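Local structure of penicillin-binding protein 2B (Streptococcus pneumoniae, 2WAD) at residues 326-329 / 330-334; 491-495 / 496-500; 512-515 / 516-519; 666-669 / 670-673. The protein probably forms, as a membrane-bound, penicillin-binding transpeptidase, the peptide cross-links between adjacent glycan strands of cell-wall peptidoglycan during peripheral wall synthesis. One frame throughout, in Å; residues are numbered along the deposited sequence.

In the fold
All four contacts are local and lie in series along the transpeptidase region, neither nesting nor crossing. Contact 1 lies in the C-terminal part of helix 314-334. Contact 2 comes in the long connection between helices 471-484 and 509-515, where 491-500 closes into a loop around one glutamate. Contact 3 follows at the end of helix 509-515 and turns the chain beside Ser386, the inferred acyl-ester serine. Contact 4 lies in helix 661-676, near the C terminus. The first and last contacts touch: Tyr327 OH and Asp668 OD1 are 2.7 Å apart, probably hydrogen-bonded, tying the first helix of this region to its last. The nearest atoms of contacts 2 and 3 are about 11 Å apart.

Contact 1 of 4, residues 326-329 / 330-334; sequences SYFN and SELGN. Unlike the reference sequence in segment 330-334: Gly333 (reference Glu).
Ser326 O takes the N-H of Ser330 at 3.2 Å, the first of four successive i to i+4 bonds. At Tyr327 the carbonyl O accepts from Glu331 N at 3.0 Å, and Glu331 CG leans against the same oxygen. From there the Glu331 chain bends at chi2 and carries its carboxylate away from segment 326-329. Glu331 OE2 receives Asn334 ND2 at 3.2 Å from above the carboxylate plane, while that oxygen lies almost in the plane of the amide. Lys659 adds a salt bridge to OE2 and Asn654 a hydrogen bond to OE1, so this buried acid is held from several directions. The Tyr327 ring itself leaves the segment for helix 661-676, against Ala664 and Ile665.

This is the C-terminal part of helix 314-334. In the penicillin-binding fold it lies alongside the C-terminal helix, next to the central antiparallel sheet, and Phe328 turns its ring inward. Its chi1 of -157° sets CG anti to the backbone N, and the ring leans forward along the helix to Leu332. Phe328 CE2 meets Leu332 CG at 3.8 Å, neither squarely over the face nor at the edge. Beyond it the ring packs on Phe651, with the planes only about 15° apart, and on Leu361 and Leu370 of the sheet. Phe328 O binds Leu332 N at 2.9 Å. Next along, Asn329 O accepts from Gly333 N at 2.8 Å, through a bent N-H (138°). Its side chain is exposed, with Asn329 OD1 passing Leu332 CD1 at 4.2 Å.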
loop_
_atom_site.group_PDB
_atom_site.type_symbol
_atom_site.label_atom_id
_atom_site.label_comp_id
_atom_site.label_asym_id
_atom_site.label_seq_id
_atom_site.Cartn_x
_atom_site.Cartn_y
_atom_site.Cartn_z
ATOM N N SER A 326 -2.697 23.971 0.321
ATOM C CA SER A 326 -2.652 25.374 0.713
ATOM C C SER A 326 -1.273 25.840 1.226
ATOM O O SER A 326 -0.674 26.788 0.698
ATOM C CB SER A 326 -3.773 25.665 1.719
ATOM O OG SER A 326 -3.616 26.982 2.213
ATOM N N TYR A 327 -0.748 25.157 2.241
ATOM C CA TYR A 327 0.607 25.420 2.695
ATOM C C TYR A 327 1.702 25.276 1.638
ATOM O O TYR A 327 2.588 26.131 1.510
ATOM C CB TYR A 327 0.958 24.563 3.923
ATOM C CG TYR A 327 0.482 25.100 5.250
ATOM C CD1 TYR A 327 1.260 25.997 5.984
ATOM C CD2 TYR A 327 -0.746 24.703 5.783
ATOM C CE1 TYR A 327 0.823 26.465 7.209
ATOM C CE2 TYR A 327 -1.180 25.162 7.003
ATOM C CZ TYR A 327 -0.397 26.042 7.715
ATOM O OH TYR A 327 -0.844 26.485 8.943
ATOM N N PHE A 328 1.695 24.197 0.871
ATOM C CA PHE A 328 2.773 24.057 -0.121
ATOM C C PHE A 328 2.798 25.188 -1.151
ATOM O O PHE A 328 3.870 25.650 -1.508
ATOM C CB PHE A 328 2.733 22.713 -0.875
ATOM C CG PHE A 328 4.072 22.325 -1.462
ATOM C CD1 PHE A 328 5.002 21.621 -0.706
ATOM C CD2 PHE A 328 4.420 22.689 -2.755
ATOM C CE1 PHE A 328 6.249 21.278 -1.230
ATOM C CE2 PHE A 328 5.660 22.360 -3.302
ATOM C CZ PHE A 328 6.586 21.653 -2.530
ATOM N N ASN A 329 1.639 25.596 -1.671
ATOM C CA ASN A 329 1.596 26.712 -2.621
ATOM C C ASN A 329 2.056 28.025 -2.007
ATOM O O ASN A 329 2.717 28.813 -2.669
ATOM C CB ASN A 329 0.191 26.894 -3.216
ATOM C CG ASN A 329 -0.079 25.967 -4.400
ATOM O OD1 ASN A 329 0.732 25.840 -5.326
ATOM N ND2 ASN A 329 -1.215 25.308 -4.361
ATOM N N SER A 330 1.718 28.257 -0.743
ATOM C CA SER A 330 2.201 29.447 -0.049
ATOM C C SER A 330 3.729 29.432 0.010
ATOM O O SER A 330 4.399 30.433 -0.294
ATOM C CB SER A 330 1.598 29.495 1.363
ATOM O OG SER A 330 1.720 30.789 1.922
ATOM N N GLU A 331 4.296 28.279 0.360
ATOM C CA GLU A 331 5.757 28.176 0.442
ATOM C C GLU A 331 6.412 28.247 -0.930
ATOM O O GLU A 331 7.565 28.650 -1.051
ATOM C CB GLU A 331 6.180 26.910 1.182
ATOM C CG GLU A 331 5.759 26.905 2.632
ATOM C CD GLU A 331 6.542 27.900 3.473
ATOM O OE1 GLU A 331 7.721 27.625 3.792
ATOM O OE2 GLU A 331 5.971 28.961 3.824
ATOM N N LEU A 332 5.698 27.848 -1.976
ATOM C CA LEU A 332 6.187 28.144 -3.322
ATOM C C LEU A 332 6.090 29.637 -3.628
ATOM O O LEU A 332 6.942 30.193 -4.320
ATOM C CB LEU A 332 5.430 27.358 -4.382
ATOM C CG LEU A 332 5.745 25.879 -4.606
ATOM C CD1 LEU A 332 4.874 25.304 -5.728
ATOM C CD2 LEU A 332 7.212 25.689 -4.901
ATOM N N GLY A 333 5.057 30.272 -3.085
ATOM C CA GLY A 333 4.777 31.691 -3.293
ATOM C C GLY A 333 5.939 32.530 -2.797
ATOM O O GLY A 333 6.375 33.451 -3.482
ATOM N N ASN A 334 6.466 32.203 -1.617
ATOM C CA ASN A 334 7.537 33.005 -1.037
ATOM C C ASN A 334 8.918 32.462 -1.354
ATOM O O ASN A 334 9.910 33.091 -0.998
ATOM C CB ASN A 334 7.364 33.153 0.474
ATOM C CG ASN A 334 7.451 31.813 1.197
ATOM O OD1 ASN A 334 8.303 30.967 0.880
ATOM N ND2 ASN A 334 6.552 31.611 2.153
#

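Contact 2 of 4, residues 491-495 / 496-500; sequences TGIDL and PDEST
Glu498 points its carboxylate back across the loop at Thr491, the two side chains meeting at an angle, and the acid grips the threonine of an ST turn. In that turn Thr491 OG1 accepts from Ile493 N at 3.3 Å, and the same hydroxyl donates to Glu498 OE2 at 2.7 Å. It arrives on the syn side of the carboxylate, 25° out of its plane. Chi1 (58°) places Glu498 CG between the backbone N and the carbonyl carbon, and the chain, extended beyond it, spans the gap. Weak bonds add to the grip: Thr491 N lies 3.1 Å from Glu498 OE1 and also reaches OE2, and Gly492 N reaches OE1. The acid is thus met by a hydroxyl and two backbone N-H groups, which would favour its charged form.

The loop connects helices 471-484 and 509-515, with Thr491 and Ile493 packing on helix 525-536. Asp494 is the centre of an inverse gamma turn, and its carboxylate is bound by Tyr272 OH and the backbone N of Ile546 and Val547. Leu495 CB packs on Pro496 CD at 3.6 Å. Water 1 closes the loop, donating to Ile493 O at 2.7 Å and to Glu498 OE1 at 2.8 Å.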
loop_
_atom_site.group_PDB
_atom_site.type_symbol
_atom_site.label_atom_id
_atom_site.label_comp_id
_atom_site.label_asym_id
_atom_site.label_seq_id
_atom_site.Cartn_x
_atom_site.Cartn_y
_atom_site.Cartn_z
ATOM N N THR A 491 6.783 -1.297 9.228
ATOM C CA THR A 491 5.724 -0.748 10.081
ATOM C C THR A 491 4.618 -1.742 10.395
ATOM O O THR A 491 3.946 -1.608 11.425
ATOM C CB THR A 491 5.084 0.540 9.484
ATOM O OG1 THR A 491 4.378 0.234 8.283
ATOM C CG2 THR A 491 6.121 1.580 9.158
ATOM N N GLY A 492 4.415 -2.721 9.518
ATOM C CA GLY A 492 3.286 -3.645 9.639
ATOM C C GLY A 492 2.024 -3.212 8.903
ATOM O O GLY A 492 0.946 -3.825 9.036
ATOM N N ILE A 493 2.121 -2.115 8.153
ATOM C CA ILE A 493 0.917 -1.567 7.529
ATOM C C ILE A 493 0.327 -2.581 6.540
ATOM O O ILE A 493 1.079 -3.337 5.917
ATOM C CB ILE A 493 1.158 -0.231 6.840
ATOM C CG1 ILE A 493 -0.185 0.459 6.563
ATOM C CG2 ILE A 493 1.993 -0.393 5.582
ATOM C CD1 ILE A 493 -0.040 1.765 5.875
ATOM N N ASP A 494 -1.006 -2.600 6.428
ATOM C CA ASP A 494 -1.738 -3.567 5.609
ATOM C C ASP A 494 -1.753 -3.209 4.112
ATOM O O ASP A 494 -2.816 -3.045 3.490
ATOM C CB ASP A 494 -3.157 -3.769 6.169
ATOM C CG ASP A 494 -3.939 -2.441 6.361
ATOM O OD1 ASP A 494 -3.330 -1.330 6.417
ATOM O OD2 ASP A 494 -5.182 -2.533 6.536
ATOM N N LEU A 495 -0.562 -3.078 3.533
ATOM C CA LEU A 495 -0.404 -2.895 2.094
ATOM C C LEU A 495 0.698 -3.856 1.672
ATOM O O LEU A 495 1.547 -4.189 2.488
ATOM C CB LEU A 495 -0.022 -1.445 1.743
ATOM C CG LEU A 495 -1.106 -0.369 1.922
ATOM C CD1 LEU A 495 -0.561 1.037 1.715
ATOM C CD2 LEU A 495 -2.338 -0.607 1.058
ATOM N N PRO A 496 0.670 -4.336 0.420
ATOM C CA PRO A 496 1.586 -5.422 0.041
ATOM C C PRO A 496 3.072 -5.109 0.223
ATOM O O PRO A 496 3.829 -5.967 0.672
ATOM C CB PRO A 496 1.257 -5.712 -1.432
ATOM C CG PRO A 496 0.048 -4.892 -1.771
ATOM C CD PRO A 496 -0.399 -4.117 -0.569
ATOM N N ASP A 497 3.480 -3.882 -0.090
ATOM C CA ASP A 497 4.895 -3.518 -0.131
ATOM C C ASP A 497 5.191 -2.086 0.322
ATOM O O ASP A 497 4.895 -1.134 -0.391
ATOM C CB ASP A 497 5.440 -3.705 -1.552
ATOM C CG ASP A 497 6.948 -3.522 -1.631
ATOM O OD1 ASP A 497 7.652 -3.950 -0.688
ATOM O OD2 ASP A 497 7.425 -2.957 -2.639
ATOM N N GLU A 498 5.810 -1.925 1.484
ATOM C CA GLU A 498 6.185 -0.599 1.956
ATOM C C GLU A 498 7.706 -0.468 1.842
ATOM O O GLU A 498 8.438 -1.441 2.002
ATOM C CB GLU A 498 5.779 -0.451 3.424
ATOM C CG GLU A 498 6.402 -1.505 4.321
ATOM C CD GLU A 498 6.067 -1.321 5.784
ATOM O OE1 GLU A 498 5.825 -2.340 6.461
ATOM O OE2 GLU A 498 6.032 -0.170 6.250
ATOM N N SER A 499 8.199 0.736 1.580
ATOM C CA SER A 499 9.616 1.009 1.821
ATOM C C SER A 499 9.945 0.912 3.307
ATOM O O SER A 499 9.165 1.359 4.140
ATOM C CB SER A 499 9.957 2.422 1.360
ATOM O OG SER A 499 11.320 2.697 1.634
ATOM N N THR A 500 11.085 0.322 3.654
ATOM C CA THR A 500 11.541 0.326 5.045
ATOM C C THR A 500 12.653 1.349 5.320
ATOM O O THR A 500 13.240 1.361 6.401
ATOM C CB THR A 500 11.970 -1.059 5.563
ATOM O OG1 THR A 500 13.095 -1.507 4.807
ATOM C CG2 THR A 500 10.839 -2.073 5.434
HETATM O O HOH W 1 3.670 -4.112 6.119
#

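Contact 3 of 4, residues 512-515 / 516-519; sequences FITN and AFGQ. Unlike the reference sequence in segment 512-515: Phe512 (reference Tyr).
A Schellman motif ends helix 509-515 here, close to the active site, with Thr514 and Asn515 supplying the carbonyls and Gly518 and Gln519 the N-H groups. Gln519 N binds Thr514 O at 2.9 Å, nearly straight, and Gly518 N binds Asn515 O at 3.0 Å, closing the type I turn from Asn515 to Gly518. The positive phi of Gly518 (78°) lets the chain reverse. Thr514 O is gripped twice, because Phe517 N also reaches it at 3.2 Å, from the opposite face of the carbonyl plane to Gln519 N. Ala516 N is held more loosely, by weak bonds to Phe512 O and Ile513 O.

Beyond the helix, Phe517 swings its ring back over the last turn. Chi1 of 55° sets CG between backbone N and carbonyl carbon, and the flat of the ring then covers Thr514, whose CA makes a CH-pi contact 4.1 Å from the centroid. Thr514 CG2 meets Phe517 CZ at 3.8 Å, and Ile513 CG2 approaches CE1. The Phe517 side chain is about 5 Å from that of Ser386, the inferred acyl-ester nucleophile, and also touches Asn445; Gly518 is hydrogen-bonded through its backbone to Gly385. This is consistent with the turn lying at the wall of the active site. Thr514 O stands 4.0 Å above the plane of the Phe517 ring, over its centre.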
loop_
_atom_site.group_PDB
_atom_site.type_symbol
_atom_site.label_atom_id
_atom_site.label_comp_id
_atom_site.label_asym_id
_atom_site.label_seq_id
_atom_site.Cartn_x
_atom_site.Cartn_y
_atom_site.Cartn_z
ATOM N N PHE A 512 27.521 7.766 11.770
ATOM C CA PHE A 512 26.946 7.337 13.038
ATOM C C PHE A 512 26.518 8.551 13.854
ATOM O O PHE A 512 25.380 8.620 14.314
ATOM C CB PHE A 512 27.983 6.496 13.810
ATOM C CG PHE A 512 27.655 6.274 15.273
ATOM C CD1 PHE A 512 26.574 5.501 15.664
ATOM C CD2 PHE A 512 28.448 6.838 16.262
ATOM C CE1 PHE A 512 26.293 5.284 17.006
ATOM C CE2 PHE A 512 28.172 6.631 17.599
ATOM C CZ PHE A 512 27.091 5.869 17.987
ATOM N N ILE A 513 27.437 9.501 14.034
ATOM C CA ILE A 513 27.171 10.748 14.737
ATOM C C ILE A 513 25.982 11.512 14.124
ATOM O O ILE A 513 25.061 11.872 14.855
ATOM C CB ILE A 513 28.427 11.631 14.794
ATOM C CG1 ILE A 513 29.491 10.996 15.706
ATOM C CG2 ILE A 513 28.076 13.030 15.287
ATOM C CD1 ILE A 513 28.990 10.652 17.145
ATOM N N THR A 514 25.973 11.742 12.812
ATOM C CA THR A 514 24.844 12.436 12.187
ATOM C C THR A 514 23.533 11.652 12.292
ATOM O O THR A 514 22.458 12.260 12.330
ATOM C CB THR A 514 25.071 12.812 10.700
ATOM O OG1 THR A 514 25.466 11.649 9.953
ATOM C CG2 THR A 514 26.144 13.934 10.563
ATOM N N ASN A 515 23.604 10.320 12.284
ATOM C CA ASN A 515 22.384 9.509 12.425
ATOM C C ASN A 515 21.697 9.845 13.735
ATOM O O ASN A 515 20.473 9.851 13.816
ATOM C CB ASN A 515 22.699 8.004 12.318
ATOM C CG ASN A 515 21.548 7.197 11.740
ATOM O OD1 ASN A 515 20.727 7.703 10.974
ATOM N ND2 ASN A 515 21.515 5.907 12.071
ATOM N N ALA A 516 22.501 10.182 14.744
ATOM C CA ALA A 516 22.015 10.493 16.091
ATOM C C ALA A 516 21.115 11.729 16.184
ATOM O O ALA A 516 20.315 11.867 17.122
ATOM C CB ALA A 516 23.183 10.620 17.072
ATOM N N PHE A 517 21.255 12.642 15.226
ATOM C CA PHE A 517 20.356 13.786 15.189
ATOM C C PHE A 517 19.605 13.831 13.856
ATOM O O PHE A 517 19.143 14.878 13.409
ATOM C CB PHE A 517 21.068 15.108 15.590
ATOM C CG PHE A 517 22.312 15.450 14.778
ATOM C CD1 PHE A 517 23.579 15.114 15.250
ATOM C CD2 PHE A 517 22.227 16.171 13.597
ATOM C CE1 PHE A 517 24.739 15.439 14.551
ATOM C CE2 PHE A 517 23.390 16.510 12.860
ATOM C CZ PHE A 517 24.654 16.131 13.337
ATOM N N GLY A 518 19.478 12.668 13.217
ATOM C CA GLY A 518 18.554 12.496 12.114
ATOM C C GLY A 518 19.027 13.067 10.787
ATOM O O GLY A 518 18.217 13.533 9.977
ATOM N N GLN A 519 20.333 12.998 10.550
ATOM C CA GLN A 519 20.893 13.399 9.269
ATOM C C GLN A 519 21.656 12.246 8.619
ATOM O O GLN A 519 22.693 12.461 8.033
ATOM C CB GLN A 519 21.809 14.621 9.396
ATOM C CG GLN A 519 21.150 15.897 9.931
ATOM C CD GLN A 519 20.143 16.514 8.974
ATOM O OE1 GLN A 519 19.075 16.976 9.387
ATOM N NE2 GLN A 519 20.488 16.554 7.694
#

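Contact 4 of 4, residues 666-669 / 670-673; sequences ARDI and INLY
Chi1 of 174° sets Arg667 CG anti to the backbone N, beside its own carbonyl carbon, while chi1 of -78° turns Asn671 CG back beside its backbone N. The two side chains then meet at an angle, Arg667 CG lying 4.1 Å from Asn671 ND2. These are about two turns of helix 661-676, the C-terminal helix of the penicillin-binding fold, which packs against helix 314-334 on one flank and against the central sheet with another.

Arg667 bends at chi3 and lays the edge of its guanidinium against the neighbouring Asp668. The salt bridge is side-on, and both nitrogens go to one atom: Arg667 NE reaches Asp668 OD2 at 2.9 Å and NH2 reaches it too, from the same face of the carboxylate. Water 2 is a third donor to OD2 and accepts from Asn671 ND2 at 2.8 Å, bridging two side chains that do not bond directly. The other ends are held from outside: Arg667 NH1 by Ala603 O, Asp668 OD1 by Tyr327, and the Asn671 amide by Thr609 N and Gly607 O.

On the buried sides, Ile669 packs on Phe316 and Leu323 of helix 314-334, whereas Ile670 faces Val647, Ala636 and Ala638 of the sheet. The backbone bonds run on regularly, with Asn671 N to Arg667 O at 2.8 Å and Tyr673 N to Ile669 O at 3.0 Å. At Asp668 O the Leu672 N-H comes from above the carbonyl plane, and Leu672 CG crowds the same oxygen at 3.2 Å.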
loop_
_atom_site.group_PDB
_atom_site.type_symbol
_atom_site.label_atom_id
_atom_site.label_comp_id
_atom_site.label_asym_id
_atom_site.label_seq_id
_atom_site.Cartn_x
_atom_site.Cartn_y
_atom_site.Cartn_z
ATOM N N ALA A 666 1.063 20.447 11.381
ATOM C CA ALA A 666 0.729 19.432 12.388
ATOM C C ALA A 666 -0.431 19.881 13.291
ATOM O O ALA A 666 -1.382 19.146 13.555
ATOM C CB ALA A 666 1.991 19.090 13.243
ATOM N N ARG A 667 -0.339 21.100 13.797
ATOM C CA ARG A 667 -1.382 21.673 14.648
ATOM C C ARG A 667 -2.704 21.752 13.909
ATOM O O ARG A 667 -3.760 21.425 14.450
ATOM C CB ARG A 667 -0.926 23.094 15.000
ATOM C CG ARG A 667 -1.965 23.925 15.766
ATOM C CD ARG A 667 -1.533 25.381 15.720
ATOM N NE ARG A 667 -1.754 25.920 14.375
ATOM C CZ ARG A 667 -1.040 26.904 13.847
ATOM N NH1 ARG A 667 -0.043 27.424 14.551
ATOM N NH2 ARG A 667 -1.318 27.355 12.624
ATOM N N ASP A 668 -2.661 22.238 12.672
ATOM C CA ASP A 668 -3.903 22.466 11.950
ATOM C C ASP A 668 -4.545 21.134 11.571
ATOM O O ASP A 668 -5.768 21.076 11.421
ATOM C CB ASP A 668 -3.673 23.270 10.676
ATOM C CG ASP A 668 -3.401 24.743 10.937
ATOM O OD1 ASP A 668 -3.085 25.436 9.955
ATOM O OD2 ASP A 668 -3.464 25.209 12.090
ATOM N N ILE A 669 -3.736 20.098 11.350
ATOM C CA ILE A 669 -4.304 18.766 11.146
ATOM C C ILE A 669 -4.952 18.269 12.430
ATOM O O ILE A 669 -6.019 17.656 12.391
ATOM C CB ILE A 669 -3.285 17.714 10.642
ATOM C CG1 ILE A 669 -2.851 18.025 9.205
ATOM C CG2 ILE A 669 -3.885 16.297 10.701
ATOM C CD1 ILE A 669 -1.547 17.334 8.770
ATOM N N ILE A 670 -4.306 18.520 13.564
ATOM C CA ILE A 670 -4.896 18.120 14.835
ATOM C C ILE A 670 -6.217 18.855 15.089
ATOM O O ILE A 670 -7.203 18.229 15.495
ATOM C CB ILE A 670 -3.884 18.216 16.008
ATOM C CG1 ILE A 670 -2.810 17.132 15.812
ATOM C CG2 ILE A 670 -4.560 18.005 17.379
ATOM C CD1 ILE A 670 -1.764 17.083 16.876
ATOM N N ASN A 671 -6.249 20.167 14.857
ATOM C CA ASN A 671 -7.477 20.941 15.068
ATOM C C ASN A 671 -8.540 20.432 14.100
ATOM O O ASN A 671 -9.706 20.334 14.456
ATOM C CB ASN A 671 -7.272 22.431 14.770
ATOM C CG ASN A 671 -6.556 23.174 15.872
ATOM O OD1 ASN A 671 -6.500 22.718 17.006
ATOM N ND2 ASN A 671 -6.063 24.375 15.552
ATOM N N LEU A 672 -8.154 20.127 12.863
ATOM C CA LEU A 672 -9.141 19.645 11.886
ATOM C C LEU A 672 -9.799 18.384 12.407
ATOM O O LEU A 672 -11.020 18.231 12.356
ATOM C CB LEU A 672 -8.526 19.396 10.514
ATOM C CG LEU A 672 -8.396 20.614 9.590
ATOM C CD1 LEU A 672 -7.430 20.376 8.431
ATOM C CD2 LEU A 672 -9.759 21.121 9.078
ATOM N N TYR A 673 -8.978 17.484 12.940
ATOM C CA TYR A 673 -9.487 16.238 13.499
ATOM C C TYR A 673 -10.401 16.422 14.702
ATOM O O TYR A 673 -11.421 15.732 14.818
ATOM C CB TYR A 673 -8.341 15.313 13.906
ATOM C CG TYR A 673 -8.841 13.936 14.272
ATOM C CD1 TYR A 673 -9.397 13.101 13.308
ATOM C CD2 TYR A 673 -8.780 13.477 15.581
ATOM C CE1 TYR A 673 -9.880 11.832 13.641
ATOM C CE2 TYR A 673 -9.222 12.210 15.914
ATOM C CZ TYR A 673 -9.771 11.391 14.940
ATOM O OH TYR A 673 -10.238 10.146 15.273
HETATM O O HOH W 2 -6.172 25.384 12.996
#